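Local coordinates for protein SYE1 (Shewanella oneidensis, PDB 4AWT) that binds flavin mononucleotide and probably acts as an NAD(P)H-dependent oxidoreductase of the Old Yellow Enzyme family, acting on CH-CH groups or the matching C=C bonds, at residues A[165-170]-A[176-181]. The protein carries 1 engineered substitution. Numbering follows the deposited sequence.
With FMN (flavin mononucleotide), chain B.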
loop_
_atom_site.group_PDB
_atom_site.type_symbol
_atom_site.label_atom_id
_atom_site.label_comp_id
_atom_site.label_asym_id
_atom_site.label_seq_id
_atom_site.Cartn_x
_atom_site.Cartn_y
_atom_site.Cartn_z
ATOM N N GLN A 165 3.938 0.280 -16.814
ATOM C CA GLN A 165 2.675 0.438 -17.504
ATOM C C GLN A 165 1.531 0.692 -16.529
ATOM O O GLN A 165 0.621 1.463 -16.834
ATOM C CB GLN A 165 2.391 -0.782 -18.386
ATOM C CG GLN A 165 1.141 -0.603 -19.235
ATOM C CD GLN A 165 1.209 0.571 -20.166
ATOM O OE1 GLN A 165 0.242 1.426 -20.267
ATOM N NE2 GLN A 165 2.274 0.735 -20.868
ATOM N N ALA A 166 1.571 0.044 -15.368
ATOM C CA ALA A 166 0.532 0.251 -14.375
ATOM C C ALA A 166 0.501 1.698 -13.911
ATOM O O ALA A 166 -0.561 2.244 -13.639
ATOM C CB ALA A 166 0.711 -0.662 -13.190
ATOM N N ALA A 167 1.680 2.345 -13.821
ATOM C CA ALA A 167 1.719 3.751 -13.454
ATOM C C ALA A 167 1.033 4.606 -14.504
ATOM O O ALA A 167 0.266 5.528 -14.203
ATOM C CB ALA A 167 3.142 4.181 -13.219
ATOM N N LEU A 168 1.312 4.332 -15.805
ATOM C CA LEU A 168 0.641 5.041 -16.866
ATOM C C LEU A 168 -0.861 4.772 -16.812
ATOM O O LEU A 168 -1.671 5.692 -17.027
ATOM C CB LEU A 168 1.201 4.622 -18.231
ATOM C CG LEU A 168 2.663 4.994 -18.442
ATOM C CD1 LEU A 168 3.098 4.385 -19.796
ATOM C CD2 LEU A 168 2.883 6.471 -18.425
ATOM N N ASN A 169 -1.248 3.533 -16.540
ATOM C CA ASN A 169 -2.661 3.192 -16.449
ATOM C C ASN A 169 -3.325 3.972 -15.301
ATOM O O ASN A 169 -4.469 4.417 -15.441
ATOM C CB ASN A 169 -2.811 1.713 -16.220
ATOM C CG ASN A 169 -2.373 0.862 -17.394
ATOM O OD1 ASN A 169 -2.129 1.382 -18.499
ATOM N ND2 ASN A 169 -2.304 -0.421 -17.157
ATOM N N ALA A 170 -2.620 4.118 -14.191
ATOM C CA ALA A 170 -3.170 4.890 -13.076
ATOM C C ALA A 170 -3.408 6.336 -13.479
ATOM O O ALA A 170 -4.410 6.941 -13.110
ATOM C CB ALA A 170 -2.233 4.823 -11.886
ATOM N N ASP A 176 -3.987 10.864 -8.992
ATOM C CA ASP A 176 -3.017 11.916 -8.850
ATOM C C ASP A 176 -1.590 11.429 -8.748
ATOM O O ASP A 176 -0.654 12.215 -8.907
ATOM C CB ASP A 176 -3.388 12.757 -7.612
ATOM C CG ASP A 176 -4.762 13.367 -7.773
ATOM O OD1 ASP A 176 -4.914 14.195 -8.677
ATOM O OD2 ASP A 176 -5.670 12.975 -7.009
ATOM N N GLY A 177 -1.405 10.177 -8.482
ATOM C CA GLY A 177 -0.092 9.572 -8.311
ATOM C C GLY A 177 -0.247 8.108 -8.032
ATOM O O GLY A 177 -1.368 7.563 -8.028
ATOM N N ILE A 178 0.892 7.452 -7.793
ATOM C CA ILE A 178 0.916 6.062 -7.410
ATOM C C ILE A 178 1.746 5.898 -6.142
ATOM O O ILE A 178 2.667 6.668 -5.899
ATOM C CB ILE A 178 1.423 5.134 -8.536
ATOM C CG1 ILE A 178 2.898 5.319 -8.874
ATOM C CG2 ILE A 178 0.538 5.311 -9.751
ATOM C CD1 ILE A 178 3.894 4.536 -8.052
ATOM N N GLU A 179 1.426 4.853 -5.396
ATOM C CA GLU A 179 2.232 4.392 -4.284
ATOM C C GLU A 179 2.739 3.022 -4.641
ATOM O O GLU A 179 1.968 2.089 -4.920
ATOM C CB GLU A 179 1.425 4.307 -2.989
ATOM C CG GLU A 179 2.290 3.899 -1.806
ATOM C CD GLU A 179 1.510 3.779 -0.510
ATOM O OE1 GLU A 179 1.276 4.866 0.116
ATOM O OE2 GLU A 179 1.141 2.661 -0.125
ATOM N N LEU A 180 4.066 2.838 -4.619
ATOM C CA LEU A 180 4.634 1.510 -4.815
ATOM C C LEU A 180 4.550 0.735 -3.519
ATOM O O LEU A 180 5.146 1.119 -2.516
ATOM C CB LEU A 180 6.083 1.648 -5.233
ATOM C CG LEU A 180 6.848 0.340 -5.408
ATOM C CD1 LEU A 180 6.190 -0.523 -6.492
ATOM C CD2 LEU A 180 8.307 0.621 -5.718
ATOM N N HIS A 181 3.843 -0.393 -3.530
ATOM C CA HIS A 181 3.788 -1.246 -2.336
ATOM C C HIS A 181 5.099 -2.040 -2.280
ATOM O O HIS A 181 5.235 -3.054 -2.967
ATOM C CB HIS A 181 2.600 -2.178 -2.358
ATOM C CG HIS A 181 2.293 -2.779 -1.025
ATOM N ND1 HIS A 181 3.159 -2.732 0.009
ATOM C CD2 HIS A 181 1.132 -3.369 -0.626
ATOM C CE1 HIS A 181 2.543 -3.307 1.024
ATOM N NE2 HIS A 181 1.326 -3.689 0.693
HETATM N N1 FMN B . -1.708 -2.144 3.466
HETATM C C2 FMN B . -1.290 -1.970 2.218
HETATM O O2 FMN B . -0.187 -1.421 1.955
HETATM N N3 FMN B . -2.075 -2.393 1.155
HETATM C C4 FMN B . -3.306 -3.005 1.323
HETATM O O4 FMN B . -3.998 -3.262 0.303
HETATM C C4A FMN B . -3.677 -3.280 2.637
HETATM N N5 FMN B . -4.854 -3.977 2.906
HETATM C C5A FMN B . -5.399 -3.856 4.212
HETATM C C6 FMN B . -6.676 -4.292 4.462
HETATM C C7 FMN B . -7.271 -4.166 5.740
HETATM C C7M FMN B . -8.721 -4.555 5.903
HETATM C C8 FMN B . -6.522 -3.642 6.750
HETATM C C8M FMN B . -7.090 -3.441 8.140
HETATM C C9 FMN B . -5.204 -3.204 6.509
HETATM C C9A FMN B . -4.631 -3.294 5.239
HETATM N N10 FMN B . -3.336 -2.800 4.979
HETATM C C10 FMN B . -2.890 -2.736 3.672
HETATM C "C1'" FMN B . -2.579 -2.162 6.059
HETATM C "C2'" FMN B . -3.070 -0.742 6.395
HETATM O "O2'" FMN B . -2.761 0.158 5.345
HETATM C "C3'" FMN B . -2.418 -0.181 7.644
HETATM O "O3'" FMN B . -1.026 0.034 7.467
HETATM C "C4'" FMN B . -2.635 -1.015 8.920
HETATM O "O4'" FMN B . -3.982 -1.442 9.048
HETATM C "C5'" FMN B . -2.135 -0.310 10.166
HETATM O "O5'" FMN B . -2.856 0.911 10.403
HETATM P P FMN B . -4.061 0.929 11.480
HETATM O O1P FMN B . -5.163 0.077 10.902
HETATM O O2P FMN B . -3.520 0.362 12.773
HETATM O O3P FMN B . -4.423 2.392 11.557
#
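Ile178 meets the helix through a single methyl, CG2, which sits 3.5 Å from CB of Ala170 and reaches the backbone of the preceding turn, 4.2 Å from CA of Ala167. The contact is purely apolar and buried, with two alanines giving the helix a low surface. Ile178 places CG2 beside its own backbone N by turning CG1 between N and the carbonyl carbon (chi1 68°). Beyond this methyl contact, Ile178 also packs on Leu101 of strand 96-102, Val230 of strand 230-234 and Ile225 of helix 212-225, while Ala170 rests on Ile74 and Phe175. Helix 153-172 thus lies against the outside of strand 177-181, the fourth strand of an eight-stranded parallel TIM barrel, and follows strand 96-102 in a right-handed beta-alpha-beta crossover. Glu179 turns the other way, into the barrel, its carboxylate hydrogen-bonded to Gln100, Tyr266 and His268. At the strand's far end His181 belongs to the flavin pocket: FMN O2 lies over one face of its imidazole, 3.0 Å from His181 NE2 almost along the ring normal, well away from the ring plane. The ring is steadied by a hydrogen bond from Ala183 N to His181 ND1, a stack with Trp102 and an edge-to-face contact with Tyr186. With an alanine in place of His181, Ala183 N would probably lose its acceptor, Trp102 and Tyr186 their aromatic partner, and FMN O2 the ring it faces.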